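Local atomic coordinates of transcriptional regulator, TetR family (Myxococcus xanthus DK 1622, PDB entry 5K7H), a protein that binds isovaleryl-coenzyme A in its helical ligand-binding domain and probably acts as a TetR-family repressor of transcription. Residues Asp73-Gln78 with Arg98-Leu103; Lys136-Leu141 with Ser165-Val170. All blocks are in the same frame, centred on the assembly; numbering follows the deposited sequence. Where two conformers were deposited one is given.

Contact 1. Residues Asp73-Gln78 with Arg98-Leu103. With NI (nickel (II) ion), chain C; IVC (Isovaleryl-coenzyme A), chain I.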
loop_
_atom_site.group_PDB
_atom_site.type_symbol
_atom_site.label_atom_id
_atom_site.label_comp_id
_atom_site.label_asym_id
_atom_site.label_seq_id
_atom_site.Cartn_x
_atom_site.Cartn_y
_atom_site.Cartn_z
ATOM N N ASP A 73 13.938 7.245 -12.811
ATOM C CA ASP A 73 14.392 7.229 -14.199
ATOM C C ASP A 73 13.812 6.034 -14.941
ATOM O O ASP A 73 13.337 6.161 -16.075
ATOM C CB ASP A 73 15.921 7.201 -14.254
ATOM C CG ASP A 73 16.550 8.451 -13.672
ATOM O OD1 ASP A 73 15.836 9.464 -13.522
ATOM O OD2 ASP A 73 17.761 8.420 -13.368
ATOM N N LEU A 74 13.840 4.859 -14.309
ATOM C CA LEU A 74 13.273 3.668 -14.928
ATOM C C LEU A 74 11.765 3.797 -15.089
ATOM O O LEU A 74 11.211 3.429 -16.131
ATOM C CB LEU A 74 13.617 2.436 -14.095
ATOM C CG LEU A 74 15.109 2.149 -13.936
ATOM C CD1 LEU A 74 15.313 1.077 -12.886
ATOM C CD2 LEU A 74 15.722 1.731 -15.265
ATOM N N PHE A 75 11.083 4.316 -14.066
ATOM C CA PHE A 75 9.644 4.520 -14.167
ATOM C C PHE A 75 9.303 5.453 -15.321
ATOM O O PHE A 75 8.409 5.166 -16.124
ATOM C CB PHE A 75 9.097 5.080 -12.858
ATOM C CG PHE A 75 7.742 5.701 -12.998
ATOM C CD1 PHE A 75 6.614 4.907 -13.097
ATOM C CD2 PHE A 75 7.598 7.076 -13.043
ATOM C CE1 PHE A 75 5.367 5.472 -13.230
ATOM C CE2 PHE A 75 6.354 7.646 -13.179
ATOM C CZ PHE A 75 5.237 6.842 -13.273
ATOM N N GLU A 76 10.000 6.587 -15.409
ATOM C CA GLU A 76 9.723 7.539 -16.478
ATOM C C GLU A 76 10.124 6.985 -17.839
ATOM O O GLU A 76 9.499 7.321 -18.850
ATOM C CB GLU A 76 10.444 8.857 -16.201
ATOM C CG GLU A 76 9.909 9.586 -14.978
ATOM C CD GLU A 76 10.636 10.888 -14.704
ATOM O OE1 GLU A 76 11.408 11.336 -15.579
ATOM O OE2 GLU A 76 10.436 11.461 -13.612
ATOM N N GLU A 77 11.148 6.133 -17.886
ATOM C CA GLU A 77 11.568 5.557 -19.159
ATOM C C GLU A 77 10.572 4.510 -19.651
ATOM O O GLU A 77 10.275 4.444 -20.849
ATOM C CB GLU A 77 12.963 4.948 -19.019
ATOM C CG GLU A 77 13.516 4.355 -20.308
ATOM C CD GLU A 77 13.671 2.847 -20.243
ATOM O OE1 GLU A 77 14.219 2.343 -19.239
ATOM O OE2 GLU A 77 13.242 2.166 -21.198
ATOM N N GLN A 78 10.045 3.689 -18.743
ATOM C CA GLN A 78 9.180 2.582 -19.126
ATOM C C GLN A 78 7.695 2.912 -19.063
ATOM O O GLN A 78 6.896 2.196 -19.677
ATOM C CB GLN A 78 9.458 1.370 -18.232
ATOM C CG GLN A 78 10.822 0.747 -18.476
ATOM C CD GLN A 78 11.288 -0.117 -17.327
ATOM O OE1 GLN A 78 10.625 -1.083 -16.947
ATOM N NE2 GLN A 78 12.437 0.231 -16.760
ATOM N N ARG A 98 -1.321 -0.354 -17.600
ATOM C CA ARG A 98 -0.625 -1.551 -18.080
ATOM C C ARG A 98 0.874 -1.425 -17.882
ATOM O O ARG A 98 1.518 -2.322 -17.316
ATOM C CB ARG A 98 -0.950 -1.787 -19.555
ATOM C CG ARG A 98 -2.351 -2.301 -19.806
ATOM C CD ARG A 98 -2.603 -2.522 -21.286
ATOM N NE ARG A 98 -3.938 -3.062 -21.529
ATOM C CZ ARG A 98 -4.255 -4.350 -21.446
ATOM N NH1 ARG A 98 -3.334 -5.250 -21.124
ATOM N NH2 ARG A 98 -5.498 -4.740 -21.684
ATOM N N HIS A 99 1.466 -0.320 -18.342
ATOM C CA HIS A 99 2.904 -0.139 -18.202
ATOM C C HIS A 99 3.316 -0.118 -16.736
ATOM O O HIS A 99 4.367 -0.657 -16.370
ATOM C CB HIS A 99 3.343 1.149 -18.898
ATOM C CG HIS A 99 3.270 1.085 -20.392
ATOM N ND1 HIS A 99 4.365 1.305 -21.199
ATOM C CD2 HIS A 99 2.235 0.825 -21.224
ATOM C CE1 HIS A 99 4.007 1.185 -22.465
ATOM N NE2 HIS A 99 2.720 0.894 -22.508
ATOM N N ASN A 100 2.500 0.499 -15.878
ATOM C CA ASN A 100 2.856 0.601 -14.466
ATOM C C ASN A 100 2.748 -0.752 -13.771
ATOM O O ASN A 100 3.569 -1.079 -12.906
ATOM C CB ASN A 100 1.966 1.636 -13.780
ATOM C CG ASN A 100 2.543 2.124 -12.464
ATOM O OD1 ASN A 100 3.363 1.449 -11.839
ATOM N ND2 ASN A 100 2.112 3.303 -12.033
ATOM N N ILE A 101 1.745 -1.556 -14.133
ATOM C CA ILE A 101 1.626 -2.895 -13.560
ATOM C C ILE A 101 2.814 -3.757 -13.975
ATOM O O ILE A 101 3.399 -4.471 -13.150
ATOM C CB ILE A 101 0.286 -3.535 -13.974
ATOM C CG1 ILE A 101 -0.868 -2.831 -13.257
ATOM C CG2 ILE A 101 0.275 -5.038 -13.662
ATOM C CD1 ILE A 101 -2.252 -3.299 -13.675
ATOM N N LEU A 102 3.189 -3.704 -15.254
ATOM C CA LEU A 102 4.295 -4.528 -15.733
ATOM C C LEU A 102 5.606 -4.133 -15.067
ATOM O O LEU A 102 6.456 -4.990 -14.797
ATOM C CB LEU A 102 4.404 -4.426 -17.253
ATOM C CG LEU A 102 3.659 -5.520 -18.028
ATOM C CD1 LEU A 102 2.211 -5.636 -17.576
ATOM C CD2 LEU A 102 3.725 -5.257 -19.525
ATOM N N LEU A 103 5.794 -2.840 -14.793
ATOM C CA LEU A 103 6.981 -2.416 -14.055
ATOM C C LEU A 103 6.986 -2.999 -12.647
ATOM O O LEU A 103 8.039 -3.393 -12.133
ATOM C CB LEU A 103 7.050 -0.890 -14.000
ATOM C CG LEU A 103 8.281 -0.314 -13.296
ATOM C CD1 LEU A 103 9.519 -0.481 -14.167
ATOM C CD2 LEU A 103 8.068 1.143 -12.924
HETATM NI NI NI C . 1.886 0.569 -24.200
HETATM O O9 IVC I . -0.310 18.750 -3.499
HETATM P P1 IVC I . -1.510 18.390 -2.646
HETATM O O5 IVC I . -2.773 18.940 -3.300
HETATM O O6 IVC I . -1.347 19.004 -1.282
HETATM O O2 IVC I . -1.634 16.753 -2.489
HETATM C C1 IVC I . -2.311 16.246 -1.338
HETATM C C2 IVC I . -3.949 16.311 -1.623
HETATM O O3 IVC I . -4.190 16.803 -2.952
HETATM C C4 IVC I . -4.442 15.093 -1.521
HETATM N N1 IVC I . -5.275 15.029 -0.347
HETATM C C7 IVC I . -4.922 14.768 0.893
HETATM N N2 IVC I . -5.992 14.812 1.678
HETATM C C8 IVC I . -7.060 15.118 0.907
HETATM C C6 IVC I . -6.609 15.258 -0.371
HETATM N N3 IVC I . -7.469 15.571 -1.374
HETATM C C15 IVC I . -8.746 15.737 -1.117
HETATM N N4 IVC I . -9.228 15.604 0.115
HETATM C C12 IVC I . -8.443 15.307 1.136
HETATM N N5 IVC I . -9.005 15.178 2.484
HETATM O O1 IVC I . -3.228 14.098 -1.457
HETATM C C3 IVC I . -1.970 14.985 -1.117
HETATM C C5 IVC I . -1.596 14.725 0.372
HETATM O O4 IVC I . -0.356 14.022 0.404
HETATM P P2 IVC I . 0.764 14.595 1.443
HETATM O O12 IVC I . 0.066 15.365 2.527
HETATM O O10 IVC I . 1.543 13.453 2.056
HETATM O O7 IVC I . 1.790 15.589 0.629
HETATM P P3 IVC I . 3.340 15.157 0.297
HETATM O O14 IVC I . 4.206 16.394 0.170
HETATM O O13 IVC I . 3.853 14.301 1.434
HETATM O O8 IVC I . 3.379 14.297 -1.120
HETATM C C11 IVC I . 3.943 13.014 -1.115
HETATM C C9 IVC I . 3.507 12.302 -2.424
HETATM C C13 IVC I . 3.936 13.176 -3.628
HETATM C C14 IVC I . 4.220 10.954 -2.529
HETATM C C10 IVC I . 1.966 12.158 -2.444
HETATM O O11 IVC I . 1.537 11.943 -3.730
HETATM C C16 IVC I . 1.533 10.963 -1.574
HETATM O O15 IVC I . 1.793 10.934 -0.415
HETATM N N6 IVC I . 0.788 9.841 -2.202
HETATM C C17 IVC I . 0.376 8.680 -1.395
HETATM C C18 IVC I . 1.448 7.576 -1.589
HETATM C C19 IVC I . 1.669 7.275 -3.036
HETATM O O16 IVC I . 0.758 7.240 -3.781
HETATM N N7 IVC I . 3.027 7.020 -3.544
HETATM C C20 IVC I . 3.224 6.710 -4.991
HETATM C C21 IVC I . 3.274 8.015 -5.863
HETATM S S1 IVC I . 3.843 7.551 -7.536
HETATM C C22 IVC I . 5.517 6.873 -7.399
HETATM O O17 IVC I . 6.027 6.781 -6.345
HETATM C C23 IVC I . 6.286 6.407 -8.671
HETATM C C24 IVC I . 6.195 4.887 -8.950
HETATM C C25 IVC I . 6.014 3.993 -7.690
HETATM C C26 IVC I . 7.438 4.436 -9.698
#

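Contact 2. Residues Lys136-Leu141 with Ser165-Val170. With IVC (Isovaleryl-coenzyme A), chain I.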
loop_
_atom_site.group_PDB
_atom_site.type_symbol
_atom_site.label_atom_id
_atom_site.label_comp_id
_atom_site.label_asym_id
_atom_site.label_seq_id
_atom_site.Cartn_x
_atom_site.Cartn_y
_atom_site.Cartn_z
ATOM N N LYS A 136 4.710 14.831 -9.831
ATOM C CA LYS A 136 4.460 15.029 -11.254
ATOM C C LYS A 136 3.654 13.879 -11.838
ATOM O O LYS A 136 2.835 14.088 -12.741
ATOM C CB LYS A 136 5.780 15.187 -12.008
ATOM C CG LYS A 136 6.467 16.522 -11.774
ATOM C CD LYS A 136 7.647 16.715 -12.710
ATOM C CE LYS A 136 8.225 18.115 -12.589
ATOM N NZ LYS A 136 8.706 18.408 -11.209
ATOM N N TYR A 137 3.866 12.660 -11.339
ATOM C CA TYR A 137 3.083 11.523 -11.809
ATOM C C TYR A 137 1.647 11.610 -11.307
ATOM O O TYR A 137 0.698 11.392 -12.071
ATOM C CB TYR A 137 3.736 10.217 -11.360
ATOM C CG TYR A 137 3.050 8.971 -11.876
ATOM C CD1 TYR A 137 2.559 8.912 -13.173
ATOM C CD2 TYR A 137 2.905 7.848 -11.070
ATOM C CE1 TYR A 137 1.936 7.774 -13.651
ATOM C CE2 TYR A 137 2.284 6.706 -11.539
ATOM C CZ TYR A 137 1.803 6.674 -12.830
ATOM O OH TYR A 137 1.187 5.538 -13.301
ATOM N N VAL A 138 1.466 11.925 -10.023
ATOM C CA VAL A 138 0.121 12.087 -9.479
ATOM C C VAL A 138 -0.634 13.161 -10.252
ATOM O O VAL A 138 -1.801 12.977 -10.620
ATOM C CB VAL A 138 0.188 12.411 -7.974
ATOM C CG1 VAL A 138 -1.208 12.655 -7.409
ATOM C CG2 VAL A 138 0.871 11.284 -7.217
ATOM N N ASP A 139 0.017 14.297 -10.513
ATOM C CA ASP A 139 -0.631 15.358 -11.280
ATOM C C ASP A 139 -0.925 14.914 -12.707
ATOM O O ASP A 139 -1.927 15.340 -13.293
ATOM C CB ASP A 139 0.242 16.611 -11.289
ATOM C CG ASP A 139 0.486 17.161 -9.897
ATOM O OD1 ASP A 139 -0.282 16.817 -8.973
ATOM O OD2 ASP A 139 1.446 17.943 -9.727
ATOM N N PHE A 140 -0.069 14.067 -13.281
ATOM C CA PHE A 140 -0.349 13.515 -14.602
ATOM C C PHE A 140 -1.632 12.693 -14.583
ATOM O O PHE A 140 -2.480 12.820 -15.475
ATOM C CB PHE A 140 0.833 12.666 -15.073
ATOM C CG PHE A 140 0.547 11.869 -16.312
ATOM C CD1 PHE A 140 0.630 12.456 -17.563
ATOM C CD2 PHE A 140 0.196 10.531 -16.226
ATOM C CE1 PHE A 140 0.368 11.726 -18.704
ATOM C CE2 PHE A 140 -0.069 9.795 -17.365
ATOM C CZ PHE A 140 0.018 10.391 -18.606
ATOM N N LEU A 141 -1.794 11.846 -13.567
ATOM C CA LEU A 141 -2.995 11.024 -13.469
ATOM C C LEU A 141 -4.232 11.885 -13.246
ATOM O O LEU A 141 -5.269 11.678 -13.888
ATOM C CB LEU A 141 -2.840 10.005 -12.339
ATOM C CG LEU A 141 -1.776 8.922 -12.530
ATOM C CD1 LEU A 141 -1.649 8.085 -11.263
ATOM C CD2 LEU A 141 -2.101 8.036 -13.721
ATOM N N SER A 165 -6.924 5.981 -6.405
ATOM C CA SER A 165 -7.465 4.646 -6.626
ATOM C C SER A 165 -6.623 3.895 -7.648
ATOM O O SER A 165 -6.262 2.730 -7.442
ATOM C CB SER A 165 -8.919 4.739 -7.086
ATOM O OG SER A 165 -9.715 5.391 -6.113
ATOM N N PHE A 166 -6.310 4.555 -8.765
ATOM C CA PHE A 166 -5.336 4.035 -9.719
ATOM C C PHE A 166 -4.078 3.554 -9.003
ATOM O O PHE A 166 -3.673 2.395 -9.140
ATOM C CB PHE A 166 -5.010 5.136 -10.736
ATOM C CG PHE A 166 -4.062 4.726 -11.833
ATOM C CD1 PHE A 166 -2.714 4.533 -11.578
ATOM C CD2 PHE A 166 -4.515 4.587 -13.136
ATOM C CE1 PHE A 166 -1.845 4.175 -12.592
ATOM C CE2 PHE A 166 -3.650 4.234 -14.152
ATOM C CZ PHE A 166 -2.314 4.029 -13.881
ATOM N N LEU A 167 -3.453 4.438 -8.221
ATOM C CA LEU A 167 -2.177 4.103 -7.594
ATOM C C LEU A 167 -2.338 3.016 -6.540
ATOM O O LEU A 167 -1.466 2.151 -6.397
ATOM C CB LEU A 167 -1.554 5.359 -6.983
ATOM C CG LEU A 167 -1.047 6.386 -7.999
ATOM C CD1 LEU A 167 -0.743 7.721 -7.332
ATOM C CD2 LEU A 167 0.187 5.862 -8.717
ATOM N N GLY A 168 -3.439 3.043 -5.786
ATOM C CA GLY A 168 -3.664 2.005 -4.793
ATOM C C GLY A 168 -3.765 0.625 -5.415
ATOM O O GLY A 168 -3.107 -0.320 -4.973
ATOM N N MET A 169 -4.592 0.492 -6.455
ATOM C CA MET A 169 -4.696 -0.771 -7.177
ATOM C C MET A 169 -3.326 -1.253 -7.635
ATOM O O MET A 169 -2.895 -2.365 -7.316
ATOM C CB MET A 169 -5.606 -0.611 -8.394
ATOM C CG MET A 169 -7.067 -0.419 -8.107
ATOM S SD MET A 169 -7.965 -0.479 -9.667
ATOM C CE MET A 169 -9.610 -0.043 -9.130
ATOM N N VAL A 170 -2.635 -0.411 -8.402
ATOM C CA VAL A 170 -1.424 -0.841 -9.095
ATOM C C VAL A 170 -0.329 -1.184 -8.095
ATOM O O VAL A 170 0.246 -2.278 -8.133
ATOM C CB VAL A 170 -0.973 0.251 -10.083
ATOM C CG1 VAL A 170 0.364 -0.099 -10.716
ATOM C CG2 VAL A 170 -2.032 0.455 -11.157
HETATM O O9 IVC I . -0.310 18.750 -3.499
HETATM P P1 IVC I . -1.510 18.390 -2.646
HETATM O O5 IVC I . -2.773 18.940 -3.300
HETATM O O6 IVC I . -1.347 19.004 -1.282
HETATM O O2 IVC I . -1.634 16.753 -2.489
HETATM C C1 IVC I . -2.311 16.246 -1.338
HETATM C C2 IVC I . -3.949 16.311 -1.623
HETATM O O3 IVC I . -4.190 16.803 -2.952
HETATM C C4 IVC I . -4.442 15.093 -1.521
HETATM N N1 IVC I . -5.275 15.029 -0.347
HETATM C C7 IVC I . -4.922 14.768 0.893
HETATM N N2 IVC I . -5.992 14.812 1.678
HETATM C C8 IVC I . -7.060 15.118 0.907
HETATM C C6 IVC I . -6.609 15.258 -0.371
HETATM N N3 IVC I . -7.469 15.571 -1.374
HETATM C C15 IVC I . -8.746 15.737 -1.117
HETATM N N4 IVC I . -9.228 15.604 0.115
HETATM C C12 IVC I . -8.443 15.307 1.136
HETATM N N5 IVC I . -9.005 15.178 2.484
HETATM O O1 IVC I . -3.228 14.098 -1.457
HETATM C C3 IVC I . -1.970 14.985 -1.117
HETATM C C5 IVC I . -1.596 14.725 0.372
HETATM O O4 IVC I . -0.356 14.022 0.404
HETATM P P2 IVC I . 0.764 14.595 1.443
HETATM O O12 IVC I . 0.066 15.365 2.527
HETATM O O10 IVC I . 1.543 13.453 2.056
HETATM O O7 IVC I . 1.790 15.589 0.629
HETATM P P3 IVC I . 3.340 15.157 0.297
HETATM O O14 IVC I . 4.206 16.394 0.170
HETATM O O13 IVC I . 3.853 14.301 1.434
HETATM O O8 IVC I . 3.379 14.297 -1.120
HETATM C C11 IVC I . 3.943 13.014 -1.115
HETATM C C9 IVC I . 3.507 12.302 -2.424
HETATM C C13 IVC I . 3.936 13.176 -3.628
HETATM C C14 IVC I . 4.220 10.954 -2.529
HETATM C C10 IVC I . 1.966 12.158 -2.444
HETATM O O11 IVC I . 1.537 11.943 -3.730
HETATM C C16 IVC I . 1.533 10.963 -1.574
HETATM O O15 IVC I . 1.793 10.934 -0.415
HETATM N N6 IVC I . 0.788 9.841 -2.202
HETATM C C17 IVC I . 0.376 8.680 -1.395
HETATM C C18 IVC I . 1.448 7.576 -1.589
HETATM C C19 IVC I . 1.669 7.275 -3.036
HETATM O O16 IVC I . 0.758 7.240 -3.781
HETATM N N7 IVC I . 3.027 7.020 -3.544
HETATM C C20 IVC I . 3.224 6.710 -4.991
HETATM C C21 IVC I . 3.274 8.015 -5.863
HETATM S S1 IVC I . 3.843 7.551 -7.536
HETATM C C22 IVC I . 5.517 6.873 -7.399
HETATM O O17 IVC I . 6.027 6.781 -6.345
HETATM C C23 IVC I . 6.286 6.407 -8.671
HETATM C C24 IVC I . 6.195 4.887 -8.950
HETATM C C25 IVC I . 6.014 3.993 -7.690
HETATM C C26 IVC I . 7.438 4.436 -9.698
#

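Contact 1. Residues Asp73-Gln78 with Arg98-Leu103
L103 sets its CD2 methyl at the edge of the F75 ring, near the ring plane, 4.0 Å from F75 CD1. One face of that ring carries the branched acyl end of isovaleryl-coenzyme A: C24 sits above it toward the rim, and methyl C26 approaches F75 CD1 to 3.5 Å. The ring reaches this place because CG stands anti to the backbone N (chi1 162°). The amide of N100 comes in obliquely, with ND2 4.1 Å from F75 CE1, while its strong polar partner is the hydroxyl of Y137. With an alanine at F75, the isovaleryl group would probably lose the surface it rests on and L103 CD2 its neighbour. The other L103 methyl, CD1, lies 3.1 Å from Q78 OE1, a tight contact and not a hydrogen bond. One turn earlier on helix 89-104, H99 ND1 donates to the backbone O of Q78 at 3.1 Å; the bond is nearly straight (162°), and the acceptor lies in the imidazole plane. This carbonyl and the nickel ion, 1.9 Å from H99 NE2, together fix the ring's rotation; two further atoms also bind the ion. W108 touches both Q78 and L103 from a loop. The helical segments run roughly antiparallel (139°), their axes 10.3 Å apart. They belong to the all-helical ligand-binding domain of TetR-family regulators, where F75 here lines the acyl end of the pocket.

Contact 2. Residues Lys136-Leu141 with Ser165-Val170
L141 covers the F166 ring with its CD2 methyl, which stands 3.9 Å from the ring centroid and only 6° off the normal, a CH-pi contact over the face. Its other methyl, CD1, touches F166 CD1 at 3.7 Å and also meets CG of L167. Beside them Y137, its CG anti to the backbone N (chi1 -176°), directs its ring at helix 159-171. Y137 OH comes within 3.4 Å of F166 CE1, and its polar need is met by N100. The L167 side chain slides past this tyrosine in the opposite direction, bringing CD2 to 3.6 Å from Y137 CE2, while L167 CD1 touches V138 CG2 at 3.9 Å. The ligand borders the same group: its thioester sulfur S1 lies in the plane of the Y137 ring, 3.7 Å from CD2, and V138 CG2 and L167 CD1 lie against the oxygens O11 and O16 of its pantetheine arm. On helix 159-171, S165 and M169 pack against M195 and M169 of the second subunit. The segments meet at 116°, with no hydrogen bond between them, so this crossing depends on the fit of apolar side chains.

Contact 1 closes along the chain before contact 2 opens, and together they use four different helices, 60-83 with 89-104 and 124-150 with 159-171. Their centres are 12 Å apart, yet they touch: N100 and Y137 are joined by a probable hydrogen bond, ND2 to OH 2.7 Å, and the F75 and Y137 rings meet edge-to-face. I101 and V170 also pack together. Both contacts border the same isovaleryl-coenzyme A, which is further hydrogen-bonded to W172, K178 and L183 of the second subunit. Because helix 60-83 follows the predicted helix-turn-helix, ligand binding here could plausibly be felt by the DNA-binding region, as in other TetR-family regulators.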